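Local coordinates for beta-glucuronidase (Dictyoglomus thermophilum, PDB 6XXW), which probably hydrolyses beta-D-glucuronides, releasing glucuronic acid, at residues V71-I82 with Q133-T144; E103-V111 with F121-N130. All coordinates share one frame; numbering follows the deposited sequence.

Interaction 1: V71-I82 with Q133-T144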
loop_
_atom_site.group_PDB
_atom_site.type_symbol
_atom_site.label_atom_id
_atom_site.label_comp_id
_atom_site.label_asym_id
_atom_site.label_seq_id
_atom_site.Cartn_x
_atom_site.Cartn_y
_atom_site.Cartn_z
ATOM N N VAL A 71 30.942 -0.833 8.585
ATOM C CA VAL A 71 31.547 0.231 9.379
ATOM C C VAL A 71 33.057 0.091 9.261
ATOM O O VAL A 71 33.617 -0.954 9.614
ATOM C CB VAL A 71 31.126 0.199 10.865
ATOM C CG1 VAL A 71 31.883 1.271 11.637
ATOM C CG2 VAL A 71 29.623 0.427 11.024
ATOM N N GLY A 72 33.710 1.139 8.771
ATOM C CA GLY A 72 35.139 1.085 8.535
ATOM C C GLY A 72 35.538 1.832 7.282
ATOM O O GLY A 72 34.828 2.740 6.847
ATOM N N ARG A 73 36.655 1.444 6.685
ATOM C CA ARG A 73 37.228 2.160 5.554
ATOM C C ARG A 73 36.843 1.491 4.244
ATOM O O ARG A 73 36.853 0.265 4.130
ATOM C CB ARG A 73 38.753 2.226 5.682
ATOM C CG ARG A 73 39.195 3.133 6.822
ATOM C CD ARG A 73 40.709 3.207 6.977
ATOM N NE ARG A 73 41.074 3.818 8.254
ATOM C CZ ARG A 73 41.307 3.132 9.376
ATOM N NH1 ARG A 73 41.208 1.809 9.391
ATOM N NH2 ARG A 73 41.641 3.770 10.494
ATOM N N VAL A 74 36.494 2.310 3.252
ATOM C CA VAL A 74 36.267 1.824 1.901
ATOM C C VAL A 74 37.165 2.640 0.979
ATOM O O VAL A 74 37.662 3.704 1.347
ATOM C CB VAL A 74 34.786 1.909 1.473
ATOM C CG1 VAL A 74 33.890 1.214 2.530
ATOM C CG2 VAL A 74 34.364 3.358 1.263
ATOM N N TYR A 75 37.393 2.114 -0.221
ATOM C CA TYR A 75 38.389 2.673 -1.132
ATOM C C TYR A 75 37.788 2.761 -2.524
ATOM O O TYR A 75 37.302 1.759 -3.053
ATOM C CB TYR A 75 39.665 1.818 -1.149
ATOM C CG TYR A 75 40.257 1.667 0.227
ATOM C CD1 TYR A 75 39.763 0.716 1.119
ATOM C CD2 TYR A 75 41.282 2.499 0.655
ATOM C CE1 TYR A 75 40.281 0.593 2.403
ATOM C CE2 TYR A 75 41.816 2.373 1.937
ATOM C CZ TYR A 75 41.307 1.422 2.800
ATOM O OH TYR A 75 41.834 1.300 4.067
ATOM N N TYR A 76 37.813 3.958 -3.098
ATOM C CA TYR A 76 37.380 4.217 -4.465
ATOM C C TYR A 76 38.606 4.412 -5.347
ATOM O O TYR A 76 39.611 4.960 -4.897
ATOM C CB TYR A 76 36.521 5.475 -4.526
ATOM C CG TYR A 76 35.146 5.373 -3.905
ATOM C CD1 TYR A 76 34.974 5.441 -2.530
ATOM C CD2 TYR A 76 34.013 5.257 -4.711
ATOM C CE1 TYR A 76 33.692 5.380 -1.957
ATOM C CE2 TYR A 76 32.730 5.189 -4.152
ATOM C CZ TYR A 76 32.581 5.255 -2.780
ATOM O OH TYR A 76 31.316 5.198 -2.242
ATOM N N LYS A 77 38.524 3.967 -6.607
ATOM C CA LYS A 77 39.653 4.058 -7.530
ATOM C C LYS A 77 39.165 4.366 -8.937
ATOM O O LYS A 77 38.159 3.804 -9.384
ATOM C CB LYS A 77 40.459 2.750 -7.565
ATOM C CG LYS A 77 41.632 2.768 -8.548
ATOM C CD LYS A 77 42.533 1.559 -8.363
ATOM C CE LYS A 77 42.781 0.847 -9.673
ATOM N NZ LYS A 77 43.452 -0.470 -9.471
ATOM N N LYS A 78 39.905 5.223 -9.650
ATOM C CA LYS A 78 39.543 5.587 -11.014
ATOM C C LYS A 78 40.773 6.094 -11.755
ATOM O O LYS A 78 41.633 6.761 -11.175
ATOM C CB LYS A 78 38.452 6.671 -11.052
ATOM C CG LYS A 78 37.814 6.848 -12.424
ATOM C CD LYS A 78 36.587 7.733 -12.387
ATOM C CE LYS A 78 35.686 7.442 -13.577
ATOM N NZ LYS A 78 34.875 8.632 -13.954
ATOM N N SER A 79 40.820 5.798 -13.049
ATOM C CA SER A 79 41.853 6.320 -13.938
ATOM C C SER A 79 41.387 7.613 -14.588
ATOM O O SER A 79 40.204 7.779 -14.909
ATOM C CB SER A 79 42.189 5.312 -15.045
ATOM O OG SER A 79 42.773 4.139 -14.524
ATOM N N PHE A 80 42.334 8.517 -14.812
ATOM C CA PHE A 80 42.035 9.738 -15.539
ATOM C C PHE A 80 43.295 10.189 -16.262
ATOM O O PHE A 80 44.413 9.842 -15.882
ATOM C CB PHE A 80 41.492 10.839 -14.618
ATOM C CG PHE A 80 42.477 11.333 -13.596
ATOM C CD1 PHE A 80 42.684 10.631 -12.409
ATOM C CD2 PHE A 80 43.180 12.510 -13.806
ATOM C CE1 PHE A 80 43.583 11.083 -11.462
ATOM C CE2 PHE A 80 44.096 12.968 -12.865
ATOM C CZ PHE A 80 44.291 12.256 -11.683
ATOM N N PHE A 81 43.090 10.954 -17.326
ATOM C CA PHE A 81 44.164 11.428 -18.184
ATOM C C PHE A 81 44.253 12.938 -18.046
ATOM O O PHE A 81 43.229 13.624 -18.065
ATOM C CB PHE A 81 43.912 11.027 -19.644
ATOM C CG PHE A 81 43.991 9.545 -19.883
ATOM C CD1 PHE A 81 42.904 8.724 -19.613
ATOM C CD2 PHE A 81 45.160 8.969 -20.361
ATOM C CE1 PHE A 81 42.976 7.356 -19.812
ATOM C CE2 PHE A 81 45.239 7.602 -20.560
ATOM C CZ PHE A 81 44.147 6.794 -20.290
ATOM N N ILE A 82 45.462 13.449 -17.872
ATOM C CA ILE A 82 45.713 14.886 -17.785
ATOM C C ILE A 82 46.281 15.338 -19.124
ATOM O O ILE A 82 47.245 14.728 -19.599
ATOM C CB ILE A 82 46.685 15.232 -16.645
ATOM C CG1 ILE A 82 46.061 14.921 -15.275
ATOM C CG2 ILE A 82 47.120 16.706 -16.750
ATOM C CD1 ILE A 82 45.071 15.955 -14.807
ATOM N N GLN A 133 49.270 11.446 -19.855
ATOM C CA GLN A 133 49.329 10.025 -19.560
ATOM C C GLN A 133 48.234 9.661 -18.567
ATOM O O GLN A 133 47.545 10.525 -18.019
ATOM C CB GLN A 133 50.693 9.630 -18.993
ATOM C CG GLN A 133 51.869 9.886 -19.917
ATOM C CD GLN A 133 53.186 9.813 -19.180
ATOM O OE1 GLN A 133 53.722 10.830 -18.724
ATOM N NE2 GLN A 133 53.711 8.605 -19.041
ATOM N N GLU A 134 48.104 8.359 -18.327
ATOM C CA GLU A 134 47.147 7.851 -17.352
ATOM C C GLU A 134 47.565 8.214 -15.927
ATOM O O GLU A 134 48.749 8.212 -15.582
ATOM C CB GLU A 134 47.016 6.330 -17.478
ATOM C CG GLU A 134 45.856 5.744 -16.667
ATOM C CD GLU A 134 45.961 4.238 -16.498
ATOM O OE1 GLU A 134 47.075 3.696 -16.675
ATOM O OE2 GLU A 134 44.933 3.599 -16.190
ATOM N N ASN A 135 46.575 8.539 -15.105
ATOM C CA ASN A 135 46.762 8.782 -13.687
ATOM C C ASN A 135 45.737 7.956 -12.925
ATOM O O ASN A 135 44.727 7.528 -13.488
ATOM C CB ASN A 135 46.605 10.261 -13.358
ATOM C CG ASN A 135 47.665 11.113 -14.020
ATOM O OD1 ASN A 135 48.618 11.542 -13.376
ATOM N ND2 ASN A 135 47.511 11.349 -15.321
ATOM N N ILE A 136 46.012 7.719 -11.646
ATOM C CA ILE A 136 45.120 6.955 -10.775
ATOM C C ILE A 136 44.774 7.826 -9.572
ATOM O O ILE A 136 45.671 8.302 -8.868
ATOM C CB ILE A 136 45.761 5.634 -10.311
ATOM C CG1 ILE A 136 46.184 4.783 -11.513
ATOM C CG2 ILE A 136 44.833 4.880 -9.361
ATOM C CD1 ILE A 136 45.061 4.444 -12.441
ATOM N N ILE A 137 43.481 8.037 -9.337
ATOM C CA ILE A 137 43.020 8.654 -8.102
ATOM C C ILE A 137 42.428 7.569 -7.215
ATOM O O ILE A 137 41.696 6.683 -7.686
ATOM C CB ILE A 137 42.002 9.778 -8.355
ATOM C CG1 ILE A 137 41.445 10.257 -7.004
ATOM C CG2 ILE A 137 40.893 9.301 -9.291
ATOM C CD1 ILE A 137 40.688 11.554 -7.073
ATOM N N GLU A 138 42.769 7.613 -5.937
ATOM C CA GLU A 138 42.145 6.734 -4.962
ATOM C C GLU A 138 41.664 7.574 -3.793
ATOM O O GLU A 138 42.365 8.481 -3.338
ATOM C CB GLU A 138 43.115 5.644 -4.496
ATOM C CG GLU A 138 43.501 4.685 -5.618
ATOM C CD GLU A 138 44.576 3.711 -5.208
ATOM O OE1 GLU A 138 44.223 2.556 -4.877
ATOM O OE2 GLU A 138 45.767 4.106 -5.211
ATOM N N ILE A 139 40.451 7.291 -3.330
ATOM C CA ILE A 139 39.851 8.033 -2.233
ATOM C C ILE A 139 39.440 7.029 -1.168
ATOM O O ILE A 139 38.658 6.112 -1.443
ATOM C CB ILE A 139 38.654 8.888 -2.685
ATOM C CG1 ILE A 139 39.133 9.940 -3.694
ATOM C CG2 ILE A 139 37.973 9.547 -1.457
ATOM C CD1 ILE A 139 38.035 10.714 -4.411
ATOM N N MET A 140 40.003 7.173 0.028
ATOM C CA MET A 140 39.584 6.389 1.173
ATOM C C MET A 140 38.519 7.176 1.920
ATOM O O MET A 140 38.654 8.387 2.120
ATOM C CB MET A 140 40.778 6.082 2.087
ATOM C CG MET A 140 40.492 5.160 3.265
ATOM S SD MET A 140 39.557 5.938 4.631
ATOM C CE MET A 140 40.692 7.216 5.186
ATOM N N VAL A 141 37.459 6.487 2.329
ATOM C CA VAL A 141 36.384 7.092 3.109
ATOM C C VAL A 141 36.128 6.191 4.310
ATOM O O VAL A 141 36.005 4.977 4.155
ATOM C CB VAL A 141 35.091 7.264 2.283
ATOM C CG1 VAL A 141 34.009 7.918 3.133
ATOM C CG2 VAL A 141 35.359 8.079 0.994
ATOM N N ASP A 142 36.038 6.787 5.495
ATOM C CA ASP A 142 35.814 6.061 6.744
ATOM C C ASP A 142 34.529 6.601 7.352
ATOM O O ASP A 142 34.404 7.814 7.548
ATOM C CB ASP A 142 37.009 6.256 7.691
ATOM C CG ASP A 142 36.995 5.306 8.897
ATOM O OD1 ASP A 142 35.935 4.786 9.279
ATOM O OD2 ASP A 142 38.069 5.091 9.487
ATOM N N ASN A 143 33.559 5.715 7.612
ATOM C CA ASN A 143 32.281 6.133 8.174
ATOM C C ASN A 143 32.199 5.905 9.678
ATOM O O ASN A 143 31.118 6.052 10.259
ATOM C CB ASN A 143 31.115 5.419 7.467
ATOM C CG ASN A 143 31.147 3.924 7.659
ATOM O OD1 ASN A 143 32.109 3.389 8.199
ATOM N ND2 ASN A 143 30.083 3.235 7.226
ATOM N N THR A 144 33.318 5.569 10.320
ATOM C CA THR A 144 33.343 5.338 11.758
ATOM C C THR A 144 33.148 6.662 12.487
ATOM O O THR A 144 33.961 7.578 12.346
ATOM C CB THR A 144 34.676 4.709 12.157
ATOM O OG1 THR A 144 34.902 3.544 11.349
ATOM C CG2 THR A 144 34.653 4.301 13.628
#

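Interaction 2: E103-V111 with F121-N130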
loop_
_atom_site.group_PDB
_atom_site.type_symbol
_atom_site.label_atom_id
_atom_site.label_comp_id
_atom_site.label_asym_id
_atom_site.label_seq_id
_atom_site.Cartn_x
_atom_site.Cartn_y
_atom_site.Cartn_z
ATOM N N GLU A 103 40.728 10.451 2.816
ATOM C CA GLU A 103 42.092 10.672 2.346
ATOM C C GLU A 103 42.121 10.506 0.831
ATOM O O GLU A 103 41.541 9.553 0.304
ATOM C CB GLU A 103 43.069 9.691 2.998
ATOM C CG GLU A 103 43.267 9.917 4.503
ATOM C CD GLU A 103 43.909 8.716 5.196
ATOM O OE1 GLU A 103 44.090 8.772 6.427
ATOM O OE2 GLU A 103 44.230 7.716 4.515
ATOM N N VAL A 104 42.804 11.417 0.134
ATOM C CA VAL A 104 42.828 11.443 -1.328
ATOM C C VAL A 104 44.252 11.192 -1.813
ATOM O O VAL A 104 45.183 11.910 -1.423
ATOM C CB VAL A 104 42.305 12.774 -1.890
ATOM C CG1 VAL A 104 42.331 12.737 -3.411
ATOM C CG2 VAL A 104 40.904 13.047 -1.404
ATOM N N TYR A 105 44.415 10.188 -2.674
ATOM C CA TYR A 105 45.718 9.827 -3.219
ATOM C C TYR A 105 45.727 10.015 -4.725
ATOM O O TYR A 105 44.839 9.515 -5.421
ATOM C CB TYR A 105 46.083 8.378 -2.900
ATOM C CG TYR A 105 46.147 8.068 -1.428
ATOM C CD1 TYR A 105 44.984 7.856 -0.692
ATOM C CD2 TYR A 105 47.374 7.961 -0.773
ATOM C CE1 TYR A 105 45.040 7.562 0.668
ATOM C CE2 TYR A 105 47.436 7.675 0.579
ATOM C CZ TYR A 105 46.270 7.472 1.291
ATOM O OH TYR A 105 46.316 7.182 2.632
ATOM N N VAL A 106 46.756 10.689 -5.229
ATOM C CA VAL A 106 46.980 10.840 -6.665
ATOM C C VAL A 106 48.247 10.067 -6.998
ATOM O O VAL A 106 49.338 10.424 -6.531
ATOM C CB VAL A 106 47.096 12.316 -7.068
ATOM C CG1 VAL A 106 47.501 12.440 -8.527
ATOM C CG2 VAL A 106 45.766 13.044 -6.798
ATOM N N ASN A 107 48.105 8.998 -7.789
ATOM C CA ASN A 107 49.221 8.096 -8.114
ATOM C C ASN A 107 49.952 7.634 -6.854
ATOM O O ASN A 107 51.185 7.578 -6.806
ATOM C CB ASN A 107 50.182 8.757 -9.101
ATOM C CG ASN A 107 49.506 9.086 -10.414
ATOM O OD1 ASN A 107 48.788 8.259 -10.959
ATOM N ND2 ASN A 107 49.702 10.301 -10.904
ATOM N N GLY A 108 49.180 7.298 -5.820
ATOM C CA GLY A 108 49.732 6.833 -4.564
ATOM C C GLY A 108 50.170 7.916 -3.600
ATOM O O GLY A 108 50.534 7.593 -2.462
ATOM N N ASN A 109 50.149 9.182 -4.010
ATOM C CA ASN A 109 50.576 10.295 -3.172
ATOM C C ASN A 109 49.387 10.900 -2.436
ATOM O O ASN A 109 48.412 11.307 -3.070
ATOM C CB ASN A 109 51.235 11.367 -4.027
ATOM C CG ASN A 109 52.477 10.872 -4.723
ATOM O OD1 ASN A 109 53.549 10.852 -4.129
ATOM N ND2 ASN A 109 52.339 10.456 -5.991
ATOM N N LEU A 110 49.493 11.011 -1.109
ATOM C CA LEU A 110 48.452 11.664 -0.315
ATOM C C LEU A 110 48.462 13.166 -0.582
ATOM O O LEU A 110 49.433 13.853 -0.253
ATOM C CB LEU A 110 48.674 11.381 1.166
ATOM C CG LEU A 110 47.756 12.209 2.062
ATOM C CD1 LEU A 110 46.346 11.611 2.037
ATOM C CD2 LEU A 110 48.319 12.292 3.479
ATOM N N VAL A 111 47.390 13.688 -1.173
ATOM C CA VAL A 111 47.322 15.111 -1.483
ATOM C C VAL A 111 46.484 15.902 -0.480
ATOM O O VAL A 111 46.689 17.119 -0.349
ATOM C CB VAL A 111 46.805 15.351 -2.920
ATOM C CG1 VAL A 111 47.731 14.684 -3.933
ATOM C CG2 VAL A 111 45.363 14.859 -3.096
ATOM N N PHE A 121 36.466 19.507 -0.019
ATOM C CA PHE A 121 37.886 19.664 0.247
ATOM C C PHE A 121 38.634 19.473 -1.053
ATOM O O PHE A 121 38.147 18.812 -1.974
ATOM C CB PHE A 121 38.393 18.691 1.326
ATOM C CG PHE A 121 37.960 17.257 1.125
ATOM C CD1 PHE A 121 36.670 16.845 1.442
ATOM C CD2 PHE A 121 38.855 16.311 0.662
ATOM C CE1 PHE A 121 36.279 15.525 1.272
ATOM C CE2 PHE A 121 38.473 14.995 0.491
ATOM C CZ PHE A 121 37.186 14.598 0.802
ATOM N N GLU A 122 39.828 20.058 -1.120
ATOM C CA GLU A 122 40.562 20.066 -2.374
ATOM C C GLU A 122 42.049 20.193 -2.109
ATOM O O GLU A 122 42.481 20.552 -1.013
ATOM C CB GLU A 122 40.087 21.200 -3.291
ATOM C CG GLU A 122 40.328 22.585 -2.742
ATOM C CD GLU A 122 40.034 23.670 -3.764
ATOM O OE1 GLU A 122 39.233 23.422 -4.699
ATOM O OE2 GLU A 122 40.607 24.772 -3.637
ATOM N N ALA A 123 42.833 19.886 -3.135
ATOM C CA ALA A 123 44.273 20.067 -3.055
ATOM C C ALA A 123 44.788 20.394 -4.445
ATOM O O ALA A 123 44.163 20.040 -5.447
ATOM C CB ALA A 123 44.964 18.814 -2.512
ATOM N N GLU A 124 45.929 21.074 -4.504
ATOM C CA GLU A 124 46.600 21.300 -5.777
ATOM C C GLU A 124 47.502 20.104 -6.040
ATOM O O GLU A 124 48.248 19.686 -5.149
ATOM C CB GLU A 124 47.396 22.607 -5.756
ATOM C CG GLU A 124 47.496 23.254 -7.119
ATOM C CD GLU A 124 48.611 22.655 -7.958
ATOM O OE1 GLU A 124 49.602 22.168 -7.376
ATOM O OE2 GLU A 124 48.502 22.680 -9.199
ATOM N N ILE A 125 47.405 19.525 -7.239
ATOM C CA ILE A 125 48.000 18.207 -7.469
ATOM C C ILE A 125 48.966 18.185 -8.648
ATOM O O ILE A 125 49.443 17.114 -9.034
ATOM C CB ILE A 125 46.911 17.128 -7.664
ATOM C CG1 ILE A 125 46.127 17.374 -8.965
ATOM C CG2 ILE A 125 45.969 17.074 -6.451
ATOM C CD1 ILE A 125 45.322 16.137 -9.473
ATOM N N SER A 126 49.296 19.348 -9.215
ATOM C CA SER A 126 50.163 19.348 -10.394
ATOM C C SER A 126 51.503 18.671 -10.112
ATOM O O SER A 126 52.116 18.107 -11.026
ATOM C CB SER A 126 50.374 20.781 -10.889
ATOM O OG SER A 126 51.030 21.546 -9.907
ATOM N N LYS A 127 51.948 18.676 -8.853
ATOM C CA LYS A 127 53.210 18.035 -8.498
ATOM C C LYS A 127 53.153 16.520 -8.636
ATOM O O LYS A 127 54.203 15.878 -8.694
ATOM C CB LYS A 127 53.602 18.404 -7.062
ATOM N N PHE A 128 51.962 15.929 -8.695
ATOM C CA PHE A 128 51.846 14.479 -8.637
ATOM C C PHE A 128 51.297 13.834 -9.899
ATOM O O PHE A 128 51.181 12.603 -9.931
ATOM C CB PHE A 128 50.959 14.069 -7.454
ATOM C CG PHE A 128 51.335 14.727 -6.155
ATOM C CD1 PHE A 128 52.420 14.272 -5.428
ATOM C CD2 PHE A 128 50.602 15.794 -5.663
ATOM C CE1 PHE A 128 52.772 14.871 -4.213
ATOM C CE2 PHE A 128 50.947 16.397 -4.456
ATOM C CZ PHE A 128 52.033 15.931 -3.734
ATOM N N VAL A 129 50.960 14.610 -10.936
ATOM C CA VAL A 129 50.294 14.062 -12.114
ATOM C C VAL A 129 51.318 13.694 -13.178
ATOM O O VAL A 129 52.419 14.251 -13.248
ATOM C CB VAL A 129 49.245 15.042 -12.683
ATOM C CG1 VAL A 129 48.071 15.208 -11.716
ATOM C CG2 VAL A 129 49.876 16.373 -13.002
ATOM N N ASN A 130 50.931 12.734 -14.020
ATOM C CA ASN A 130 51.659 12.372 -15.228
ATOM C C ASN A 130 50.975 13.081 -16.391
ATOM O O ASN A 130 49.831 12.765 -16.730
ATOM C CB ASN A 130 51.651 10.857 -15.423
ATOM C CG ASN A 130 52.075 10.110 -14.179
ATOM O OD1 ASN A 130 53.108 10.419 -13.593
ATOM N ND2 ASN A 130 51.284 9.117 -13.770
#

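Interaction 1: V71-I82 with Q133-T144
Phe80 lies across Asn135 where strands 73-81 and 134-142 run antiparallel. Asn135 CB is the bump here. It sits 3.6 Å from the centroid of the Phe80 ring, over one face, as a CH-pi contact. The ring gets there because CG stands between the backbone N and the carbonyl carbon (chi1 65°), which swings its end toward the neighbouring strand. Ile137 CB packs beside Phe80 CE1, 3.7 Å away. The Asn135 amide is turned away from the ring, and its OD1 accepts from the backbone N of Asn130. On the other face of the sheet, the Phe81 ring leans over the backbone of Glu134 off-centre. The extended Glu134 side chain reaches along the strand toward Ser79, whose OG donates to Glu134 OE2 at 2.8 Å.

Both strands belong to the antiparallel beta-sandwich of the sugar-binding domain of family 2 glycosidases. Paired backbone bonds run from Val74 with Val141 to Phe80 with Asn135. The face with Val74, Tyr76, Ile139 and Val141 turns inward, and Ile182 packs on Tyr76, Ile139 and Val141.

Toward the other end Met140 is the main bump. Its CG presses on the Tyr75 ring, 3.4 Å from CE2. The chain then bends at chi2 (-74°), so SD rests 3.6 Å from Arg73 CG. The Arg73 guanidinium lies with one face toward Asp142 OD2, 3.5 Å from NE. No N-H points at that oxygen, so the salt bridge is one of charge alone; NH1 pairs with Glu44. Asp142 OD1 accepts from the backbone N of Thr144, an Asx turn, and also from Thr144 OG1. Beyond the strands, Gly72 N donates almost straight to Asn143 OD1 at 2.8 Å.

Interaction 2: E103-V111 with F121-N130
Between Val106 and Phe128 the two backbones come within 6.4 Å, CA to CA, and between Val111 and Ala123 within 6.0 Å. Strands 101-106 and 109-115 form a hairpin closed by a type I' turn from Val106 to Asn109. Segment 121-130 packs against it, first as strand 121-124 and then as a turning loop. The one hydrogen bond between the segments comes from a side chain. Asn107 ND2 donates to Phe128 O at 2.9 Å, and that oxygen lies in the plane of the amide. Asn107 OD1 meets the backbone N of Ile136.

The Phe128 ring slots in beside the hairpin. Asn109 CB touches its CD1 at 3.4 Å, and Val111 CG1 touches CD2 at 3.5 Å. Both approach obliquely. Asn109 ND2 turns back to Val106 O, 3.0 Å away and in the carbonyl plane. That oxygen also takes the backbone N of Asn109, so two bonds from one residue grip it. An alanine here would keep CB against the ring but is likely to leave Val106 O without its side-chain amide partner, though still bonded to the backbone N, and the CD1 side of the Phe128 ring less covered.

Further in, the branched side chains interlock. Ile125 CG2 faces both Val106 CG2 and Val111 CG1, 3.9 Å from the latter. Ile125 CG1 takes the place between backbone N and carbonyl carbon (chi1 67°), which turns CG2 toward these valines. Ala123 CB packs against Val111. Val104 CG2 meets the edge of the Phe121 ring at CE2, 3.6 Å away. Leu93 of strand 90-99 adjoins both Val104 and Val106. A tight two-residue hairpin packed on a neighbouring strand and loop fits the layered beta-sandwich of the family 2 sugar-binding domain.

Overall arrangement
The centres of the two interactions lie about 11 Å apart, on the same side of the chain's centre. Both fall in the family 2 sugar-binding domain. Interaction 2 is nested along the chain: residues 103-111 and 121-130 both come between the two strands of interaction 1. Strand 134-142 is shared ground. It pairs with strand 73-81 on one side and with strand 101-106 on the other, where Glu138 O lies 2.7 Å from Tyr105 N. Asn135 OD1 reaches Asn130 N at 2.7 Å, tying the end of the loop to the start of the strand. The hairpin extends the sheet beyond strand 134-142, while strand 121-124 pairs with strand 90-99 and packs on the hairpin.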